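Local coordinates for putative NADP oxidoreductase BF3122 (Bacteroides fragilis, PDB 3D1L) that probably binds NADP through an N-terminal nucleotide-binding domain and acts as an oxidoreductase, at the interface of chains A and B. Sequence-based numbering; all coordinates share one arbitrary frame. Chains: chain A/B, Putative NADP oxidoreductase BF3122.

Contact 1: the interface of chains A and B. Residues chain A 175-176, 179-180, 183-184; chain B 229, 241, 255, 258-259.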
loop_
_atom_site.group_PDB
_atom_site.type_symbol
_atom_site.label_atom_id
_atom_site.label_comp_id
_atom_site.label_asym_id
_atom_site.label_seq_id
_atom_site.Cartn_x
_atom_site.Cartn_y
_atom_site.Cartn_z
ATOM N N HIS A 175 0.690 -15.390 -2.444
ATOM C CA HIS A 175 -0.274 -15.466 -1.345
ATOM C C HIS A 175 0.365 -15.152 -0.012
ATOM O O HIS A 175 -0.314 -14.722 0.913
ATOM C CB HIS A 175 -0.956 -16.833 -1.325
ATOM C CG HIS A 175 -1.579 -17.184 -2.635
ATOM N ND1 HIS A 175 -0.929 -17.937 -3.589
ATOM C CD2 HIS A 175 -2.769 -16.835 -3.176
ATOM C CE1 HIS A 175 -1.699 -18.056 -4.652
ATOM N NE2 HIS A 175 -2.820 -17.393 -4.430
ATOM N N LEU A 176 1.664 -15.394 0.099
ATOM C CA LEU A 176 2.411 -14.970 1.273
ATOM C C LEU A 176 2.500 -13.449 1.298
ATOM O O LEU A 176 2.388 -12.821 2.361
ATOM C CB LEU A 176 3.808 -15.594 1.292
ATOM C CG LEU A 176 4.761 -15.193 2.422
ATOM C CD1 LEU A 176 4.168 -15.370 3.837
ATOM C CD2 LEU A 176 6.076 -15.915 2.302
ATOM N N VAL A 179 -0.737 -11.744 2.360
ATOM C CA VAL A 179 -0.894 -11.715 3.816
ATOM C C VAL A 179 -0.291 -10.436 4.413
ATOM O O VAL A 179 -0.925 -9.785 5.241
ATOM C CB VAL A 179 -0.317 -12.972 4.493
ATOM C CG1 VAL A 179 -0.251 -12.777 6.019
ATOM C CG2 VAL A 179 -1.185 -14.217 4.148
ATOM N N PHE A 180 0.929 -10.095 3.992
ATOM C CA PHE A 180 1.552 -8.829 4.383
ATOM C C PHE A 180 0.741 -7.639 3.915
ATOM O O PHE A 180 0.398 -6.762 4.712
ATOM C CB PHE A 180 2.992 -8.747 3.873
ATOM C CG PHE A 180 3.947 -9.602 4.663
ATOM C CD1 PHE A 180 4.570 -9.095 5.800
ATOM C CD2 PHE A 180 4.189 -10.927 4.297
ATOM C CE1 PHE A 180 5.437 -9.889 6.550
ATOM C CE2 PHE A 180 5.055 -11.721 5.045
ATOM C CZ PHE A 180 5.684 -11.208 6.166
ATOM N N ASN A 183 -3.638 -8.564 5.051
ATOM C CA ASN A 183 -4.037 -8.970 6.388
ATOM C C ASN A 183 -3.308 -8.152 7.442
ATOM O O ASN A 183 -3.926 -7.639 8.389
ATOM C CB ASN A 183 -3.812 -10.462 6.611
ATOM C CG ASN A 183 -4.558 -11.341 5.604
ATOM O OD1 ASN A 183 -4.149 -12.463 5.356
ATOM N ND2 ASN A 183 -5.659 -10.849 5.055
ATOM N N PHE A 184 -1.994 -8.039 7.256
ATOM C CA PHE A 184 -1.128 -7.356 8.218
ATOM C C PHE A 184 -1.341 -5.836 8.146
ATOM O O PHE A 184 -1.288 -5.154 9.163
ATOM C CB PHE A 184 0.352 -7.746 8.025
ATOM C CG PHE A 184 0.678 -9.203 8.378
ATOM C CD1 PHE A 184 -0.227 -10.009 9.081
ATOM C CD2 PHE A 184 1.899 -9.748 8.023
ATOM C CE1 PHE A 184 0.085 -11.343 9.397
ATOM C CE2 PHE A 184 2.222 -11.068 8.347
ATOM C CZ PHE A 184 1.306 -11.868 9.044
ATOM N N PRO B 229 -5.717 -16.050 7.153
ATOM C CA PRO B 229 -5.611 -17.323 7.891
ATOM C C PRO B 229 -5.303 -17.187 9.394
ATOM O O PRO B 229 -5.274 -18.181 10.114
ATOM C CB PRO B 229 -4.491 -18.053 7.155
ATOM C CG PRO B 229 -3.591 -16.910 6.662
ATOM C CD PRO B 229 -4.530 -15.796 6.307
ATOM N N HIS B 241 3.786 -20.705 5.740
ATOM C CA HIS B 241 4.303 -19.348 5.615
ATOM C C HIS B 241 5.553 -19.078 6.460
ATOM O O HIS B 241 6.489 -18.434 6.006
ATOM C CB HIS B 241 3.202 -18.323 5.871
ATOM C CG HIS B 241 2.229 -18.209 4.736
ATOM N ND1 HIS B 241 1.063 -17.476 4.813
ATOM C CD2 HIS B 241 2.246 -18.760 3.494
ATOM C CE1 HIS B 241 0.410 -17.571 3.668
ATOM N NE2 HIS B 241 1.107 -18.344 2.850
ATOM N N TYR B 255 5.856 -12.037 11.186
ATOM C CA TYR B 255 4.701 -12.762 10.662
ATOM C C TYR B 255 3.973 -13.483 11.813
ATOM O O TYR B 255 2.744 -13.429 11.917
ATOM C CB TYR B 255 5.126 -13.758 9.567
ATOM C CG TYR B 255 3.963 -14.509 8.944
ATOM C CD1 TYR B 255 3.457 -14.135 7.696
ATOM C CD2 TYR B 255 3.361 -15.591 9.609
ATOM C CE1 TYR B 255 2.378 -14.815 7.117
ATOM C CE2 TYR B 255 2.280 -16.278 9.036
ATOM C CZ TYR B 255 1.793 -15.877 7.798
ATOM O OH TYR B 255 0.733 -16.537 7.230
ATOM N N LEU B 258 2.371 -10.872 14.391
ATOM C CA LEU B 258 1.235 -10.224 13.720
ATOM C C LEU B 258 0.042 -11.184 13.596
ATOM O O LEU B 258 -1.107 -10.799 13.830
ATOM C CB LEU B 258 1.650 -9.652 12.347
ATOM C CG LEU B 258 2.569 -8.416 12.404
ATOM C CD1 LEU B 258 3.371 -8.173 11.095
ATOM C CD2 LEU B 258 1.810 -7.137 12.789
ATOM N N SER B 259 0.320 -12.437 13.249
ATOM C CA SER B 259 -0.723 -13.457 13.151
ATOM C C SER B 259 -1.307 -13.690 14.543
ATOM O O SER B 259 -2.522 -13.657 14.724
ATOM C CB SER B 259 -0.161 -14.760 12.569
ATOM O OG SER B 259 0.189 -14.591 11.206
#

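Contact 2: the interface of chains A and B. Residues chain A 187, 190-191, 194, 251, 254; chain B 223, 258, 261-262, 265.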
loop_
_atom_site.group_PDB
_atom_site.type_symbol
_atom_site.label_atom_id
_atom_site.label_comp_id
_atom_site.label_asym_id
_atom_site.label_seq_id
_atom_site.Cartn_x
_atom_site.Cartn_y
_atom_site.Cartn_z
ATOM N N HIS A 187 -4.576 -5.085 9.866
ATOM C CA HIS A 187 -4.326 -5.155 11.316
ATOM C C HIS A 187 -3.698 -3.865 11.844
ATOM O O HIS A 187 -3.965 -3.475 12.989
ATOM C CB HIS A 187 -3.458 -6.351 11.706
ATOM C CG HIS A 187 -3.397 -6.592 13.190
ATOM N ND1 HIS A 187 -4.526 -6.689 13.978
ATOM C CD2 HIS A 187 -2.344 -6.757 14.025
ATOM C CE1 HIS A 187 -4.172 -6.888 15.236
ATOM N NE2 HIS A 187 -2.854 -6.926 15.292
ATOM N N ALA A 190 -6.476 -1.645 12.381
ATOM C CA ALA A 190 -7.161 -2.121 13.594
ATOM C C ALA A 190 -6.456 -1.659 14.857
ATOM O O ALA A 190 -7.113 -1.186 15.771
ATOM C CB ALA A 190 -7.311 -3.667 13.587
ATOM N N LEU A 191 -5.131 -1.805 14.933
ATOM C CA LEU A 191 -4.399 -1.325 16.137
ATOM C C LEU A 191 -4.470 0.204 16.327
ATOM O O LEU A 191 -4.532 0.700 17.448
ATOM C CB LEU A 191 -2.952 -1.779 16.111
ATOM C CG LEU A 191 -2.715 -3.291 16.137
ATOM C CD1 LEU A 191 -1.228 -3.583 15.896
ATOM C CD2 LEU A 191 -3.243 -3.899 17.477
ATOM N N GLU A 194 -7.904 0.858 17.813
ATOM C CA GLU A 194 -7.950 0.498 19.235
ATOM C C GLU A 194 -7.405 1.658 20.015
ATOM O O GLU A 194 -7.996 2.054 20.988
ATOM C CB GLU A 194 -7.146 -0.778 19.555
ATOM C CG GLU A 194 -7.692 -2.048 18.904
ATOM C CD GLU A 194 -7.016 -3.356 19.375
ATOM O OE1 GLU A 194 -6.157 -3.337 20.290
ATOM O OE2 GLU A 194 -7.361 -4.419 18.816
HETATM N N MSE A 251 1.363 -5.254 21.882
HETATM C CA MSE A 251 1.391 -4.167 20.901
HETATM C C MSE A 251 2.681 -3.368 20.959
HETATM O O MSE A 251 3.157 -2.881 19.945
HETATM C CB MSE A 251 0.192 -3.233 21.057
HETATM C CG MSE A 251 0.010 -2.315 19.850
HETATM SE SE MSE A 251 -1.424 -1.070 20.049
HETATM C CE MSE A 251 -2.719 -2.238 20.870
ATOM N N LEU A 254 5.470 -5.293 19.166
ATOM C CA LEU A 254 5.172 -5.109 17.749
ATOM C C LEU A 254 5.725 -3.768 17.251
ATOM O O LEU A 254 6.440 -3.721 16.262
ATOM C CB LEU A 254 3.657 -5.163 17.576
ATOM C CG LEU A 254 3.040 -6.141 16.578
ATOM C CD1 LEU A 254 3.808 -7.469 16.446
ATOM C CD2 LEU A 254 1.562 -6.367 16.903
ATOM N N LYS B 223 -11.653 -3.973 12.398
ATOM C CA LYS B 223 -11.911 -5.253 13.055
ATOM C C LYS B 223 -12.862 -6.152 12.272
ATOM O O LYS B 223 -12.712 -7.381 12.276
ATOM C CB LYS B 223 -12.464 -5.042 14.466
ATOM C CG LYS B 223 -11.471 -5.480 15.540
ATOM C CD LYS B 223 -12.004 -5.313 16.989
ATOM C CE LYS B 223 -10.803 -5.248 17.978
ATOM N NZ LYS B 223 -9.521 -4.725 17.289
ATOM N N LEU B 258 2.371 -10.872 14.391
ATOM C CA LEU B 258 1.235 -10.224 13.720
ATOM C C LEU B 258 0.042 -11.184 13.596
ATOM O O LEU B 258 -1.107 -10.799 13.830
ATOM C CB LEU B 258 1.650 -9.652 12.347
ATOM C CG LEU B 258 2.569 -8.416 12.404
ATOM C CD1 LEU B 258 3.371 -8.173 11.095
ATOM C CD2 LEU B 258 1.810 -7.137 12.789
ATOM N N SER B 261 -1.372 -11.714 16.858
ATOM C CA SER B 261 -2.018 -10.479 17.250
ATOM C C SER B 261 -3.415 -10.375 16.658
ATOM O O SER B 261 -4.355 -9.975 17.354
ATOM C CB SER B 261 -1.168 -9.275 16.819
ATOM O OG SER B 261 -1.693 -8.078 17.354
ATOM N N ILE B 262 -3.548 -10.716 15.372
ATOM C CA ILE B 262 -4.862 -10.778 14.726
ATOM C C ILE B 262 -5.739 -11.777 15.502
ATOM O O ILE B 262 -6.863 -11.451 15.885
ATOM C CB ILE B 262 -4.751 -11.158 13.231
ATOM C CG1 ILE B 262 -4.171 -10.001 12.391
ATOM C CG2 ILE B 262 -6.111 -11.648 12.672
ATOM C CD1 ILE B 262 -3.461 -10.468 11.128
ATOM N N ARG B 265 -7.542 -10.731 18.676
ATOM C CA ARG B 265 -8.549 -9.674 18.512
ATOM C C ARG B 265 -9.689 -10.040 17.567
ATOM O O ARG B 265 -10.558 -10.849 17.913
ATOM C CB ARG B 265 -7.875 -8.393 18.047
ATOM C CG ARG B 265 -6.894 -7.861 19.063
ATOM C CD ARG B 265 -5.853 -7.024 18.426
ATOM N NE ARG B 265 -5.178 -6.187 19.412
ATOM C CZ ARG B 265 -4.089 -6.550 20.081
ATOM N NH1 ARG B 265 -3.567 -7.749 19.876
ATOM N NH2 ARG B 265 -3.533 -5.728 20.969
HETATM O O HOH W 1 -9.872 -2.067 16.181
#

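Contact 3: the interface of chains A and B. Residues chain A 209, 212-213, 216, 225, 227; chain B 124-125, 181-182, 186.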
loop_
_atom_site.group_PDB
_atom_site.type_symbol
_atom_site.label_atom_id
_atom_site.label_comp_id
_atom_site.label_asym_id
_atom_site.label_seq_id
_atom_site.Cartn_x
_atom_site.Cartn_y
_atom_site.Cartn_z
ATOM N N LEU A 209 -4.990 9.442 5.608
ATOM C CA LEU A 209 -3.640 8.904 5.780
ATOM C C LEU A 209 -3.589 7.495 5.190
ATOM O O LEU A 209 -2.631 7.126 4.486
ATOM C CB LEU A 209 -3.279 8.868 7.270
ATOM C CG LEU A 209 -2.929 10.180 8.018
ATOM C CD1 LEU A 209 -4.050 11.199 7.981
ATOM C CD2 LEU A 209 -2.579 9.884 9.453
ATOM N N GLU A 212 -3.843 7.875 1.245
ATOM C CA GLU A 212 -2.610 8.389 0.652
ATOM C C GLU A 212 -1.449 7.399 0.784
ATOM O O GLU A 212 -0.631 7.303 -0.114
ATOM C CB GLU A 212 -2.230 9.757 1.251
ATOM C CG GLU A 212 -0.902 10.302 0.781
ATOM C CD GLU A 212 -0.847 10.516 -0.726
ATOM O OE1 GLU A 212 -1.933 10.583 -1.367
ATOM O OE2 GLU A 212 0.287 10.623 -1.271
ATOM N N THR A 213 -1.384 6.671 1.901
ATOM C CA THR A 213 -0.381 5.611 2.097
ATOM C C THR A 213 -0.462 4.582 0.990
ATOM O O THR A 213 0.569 4.138 0.474
ATOM C CB THR A 213 -0.519 4.936 3.524
ATOM O OG1 THR A 213 -0.199 5.923 4.483
ATOM C CG2 THR A 213 0.448 3.763 3.728
ATOM N N LYS A 216 0.310 6.452 -2.715
ATOM C CA LYS A 216 1.726 6.769 -2.842
ATOM C C LYS A 216 2.520 5.647 -3.505
ATOM O O LYS A 216 3.395 5.910 -4.326
ATOM C CB LYS A 216 2.274 7.023 -1.442
ATOM C CG LYS A 216 3.513 7.867 -1.343
ATOM C CD LYS A 216 3.748 8.116 0.135
ATOM C CE LYS A 216 5.059 8.743 0.358
ATOM N NZ LYS A 216 5.305 8.908 1.806
ATOM N N ALA A 225 8.934 5.233 -0.434
ATOM C CA ALA A 225 7.748 5.852 0.113
ATOM C C ALA A 225 7.796 5.842 1.647
ATOM O O ALA A 225 7.071 6.576 2.310
ATOM C CB ALA A 225 6.515 5.161 -0.408
ATOM N N THR A 227 8.405 6.552 5.393
ATOM C CA THR A 227 8.657 7.768 6.181
ATOM C C THR A 227 8.564 7.411 7.653
ATOM O O THR A 227 8.309 6.257 7.991
ATOM C CB THR A 227 7.666 8.938 5.832
ATOM O OG1 THR A 227 6.312 8.545 6.107
ATOM C CG2 THR A 227 7.765 9.313 4.372
ATOM N N GLN B 124 0.101 13.667 7.500
ATOM C CA GLN B 124 -0.013 12.965 6.235
ATOM C C GLN B 124 1.353 12.384 5.977
ATOM O O GLN B 124 2.339 12.870 6.509
ATOM C CB GLN B 124 -0.417 13.942 5.104
ATOM C CG GLN B 124 -0.773 13.316 3.732
ATOM C CD GLN B 124 -1.689 12.108 3.851
ATOM O OE1 GLN B 124 -1.263 11.031 4.280
ATOM N NE2 GLN B 124 -2.958 12.282 3.491
ATOM N N THR B 125 1.409 11.338 5.168
ATOM C CA THR B 125 2.666 10.785 4.741
ATOM C C THR B 125 3.158 11.668 3.576
ATOM O O THR B 125 2.412 11.940 2.620
ATOM C CB THR B 125 2.502 9.288 4.413
ATOM O OG1 THR B 125 3.722 8.748 3.932
ATOM C CG2 THR B 125 1.401 9.045 3.400
ATOM N N THR B 181 -0.789 3.493 11.315
ATOM C CA THR B 181 -1.592 3.655 10.114
ATOM C C THR B 181 -0.763 3.825 8.858
ATOM O O THR B 181 -1.137 3.292 7.808
ATOM C CB THR B 181 -2.580 4.814 10.243
ATOM O OG1 THR B 181 -3.497 4.492 11.293
ATOM C CG2 THR B 181 -3.352 4.975 8.952
ATOM N N CYS B 182 0.322 4.590 8.945
ATOM C CA CYS B 182 1.091 4.961 7.742
ATOM C C CYS B 182 2.434 4.259 7.649
ATOM O O CYS B 182 2.802 3.717 6.597
ATOM C CB CYS B 182 1.416 6.458 7.745
ATOM S SG CYS B 182 0.032 7.625 7.644
ATOM N N ASN B 186 3.058 0.956 5.356
ATOM C CA ASN B 186 3.967 1.019 4.205
ATOM C C ASN B 186 5.067 -0.032 4.344
ATOM O O ASN B 186 5.465 -0.639 3.351
ATOM C CB ASN B 186 4.583 2.425 4.031
ATOM C CG ASN B 186 5.443 2.516 2.794
ATOM O OD1 ASN B 186 4.941 2.713 1.677
ATOM N ND2 ASN B 186 6.744 2.332 2.972
HETATM O O HOH W 2 3.097 4.623 1.574
HETATM O O HOH W 3 2.454 11.285 -0.023
#

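Contact 1: the interface of chains A and B
A:Phe184 and B:Tyr255 meet edge to face, their side chains crossing at about a right angle and their ring planes turned 70° apart. The rim of A:Phe184 points into one face of B:Tyr255, with CE2 3.4 Å from CD1 of the tyrosine. B:Leu258 lays its CB over one face of A:Phe184, 3.8 Å from the ring centroid, while A:Val179 CG1, from further back on the phenylalanine's own helix, covers the opposite face. A flat phenyl group suits this slot because both faces and the rim find carbon to pack on. A:Val179 divides its methyls: CG1 touches B:Tyr255 CE1 at 3.5 Å, and CG2 reaches tip to tip toward B:His241 CE1 at 3.7 Å. A:Leu176 slides past B:His241 in the opposite direction; its CG, anti to the backbone N (chi1 177°), carries CD1 over the imidazole face, 3.9 Å from the centroid. No polar atom bonds across this patch. Instead, the hydroxyl OH of B:Tyr255 and ND1 of B:His241 share a 2.6 Å hydrogen bond within chain B, which gives both polar atoms a partner and probably holds the two rings in register as one surface. B:Ser259 similarly turns its OG back to the backbone O of B:Tyr255, at 2.9 Å. In the fold, the chain A residues line one flank of the long helix 168-198, against which chain B sets helices 235-244 and 249-264.

Contact 2: the interface of chains A and B
Helix 168-198 of chain A, with helix 249-264 beside it, meets helix 249-264 of chain B, B:Arg265 just beyond it, close to the C-terminus, and the short helix 222-225. A:His187 stands on the first of these with its CG anti to the backbone N (chi1 -169°), which carries the imidazole toward chain B. Its NE2 shares a 2.6 Å hydrogen bond with the hydroxyl OG of B:Ser261, the donor undecided; so small a side chain lets the imidazole come close. B:Ile262 slides past the ring and puts CG1 over one face, 3.8 Å from the centroid; A:Leu191 CG covers the other. Histidine suits the place because one ring gives a polar nitrogen to the serine and flat faces to carbon.

A:Glu194 offers one carboxylate to two basic side chains. B:Lys223 NZ approaches A:Glu194 OE2 at 2.7 Å in a salt bridge, meeting that oxygen's lone pair pointing away from OE1 (anti). B:Arg265 NE donates to OE1 at 3.1 Å, nearly straight (170°) and from the syn side, the guanidinium and carboxylate planes 17° apart; NE also forms a salt bridge with OE2 at 2.9 Å, the hydrogen bond there being weak. A:Leu191 CD2 packs on one guanidinium face. A water links B:Lys223 NZ to the backbone O of A:Ala190. In the fold, this helical patch lies near the end of one chain, against its partner's long helix.

Contact 3: the interface of chains A and B
B:Thr125 and A:Lys216 meet tip to tip where a loop of chain B touches the helical C-terminal region of chain A, of the DUF2520 family. Among the direct polar contacts, the lysine NZ donates to the threonine hydroxyl OG1 at 2.7 Å. The same amine nitrogen donates to the backbone O of A:Ala225 at 3.0 Å, in the carbonyl plane and on a lone pair. A long, flexible side chain suits the place: A:Lys216 runs extended, its CG anti to the backbone N (chi1 -157°). Within chain B, the backbone N of B:Thr125 donates to OE1 of B:Gln124 at 2.8 Å and probably steadies the loop. A:Thr213 turns its OG1 back to the backbone O of A:Leu209.

Two waters add bridges. One joins the carboxylate OE2 of A:Glu212 to the backbone O of B:Thr125; the other joins the backbone O of A:Thr213 to the amide OD1 of B:Asn186.

Packing is made by carbon and sulfur. B:Gln124 CD lies 3.5 Å from A:Glu212 CB, and B:Cys182 SG, soft and compact, 3.6 Å from A:Leu209 CB. B:Gln124, B:Thr125 and B:Cys182, like A:Leu209 and A:Thr227, also line pockets for 2-mercapto-propion aldehyde, which may come from purification or crystallisation.

Contact 1 and contact 2 are neighbours, their C-alpha centres about 12 Å apart; B:Leu258 belongs to both, and helix 249-264 of chain B serves both. The centre of contact 3 lies about 20 Å from that of contact 1 and about 18 Å from that of contact 2. Helix 168-198 runs through all three, from chain A in contacts 1 and 2 and chain B in contact 3; helix 222-225 serves contact 2 from chain B and contact 3 from chain A. The extent and two-fold symmetry of the interface are consistent with a dimer, though the structure alone does not show that it is the biological one.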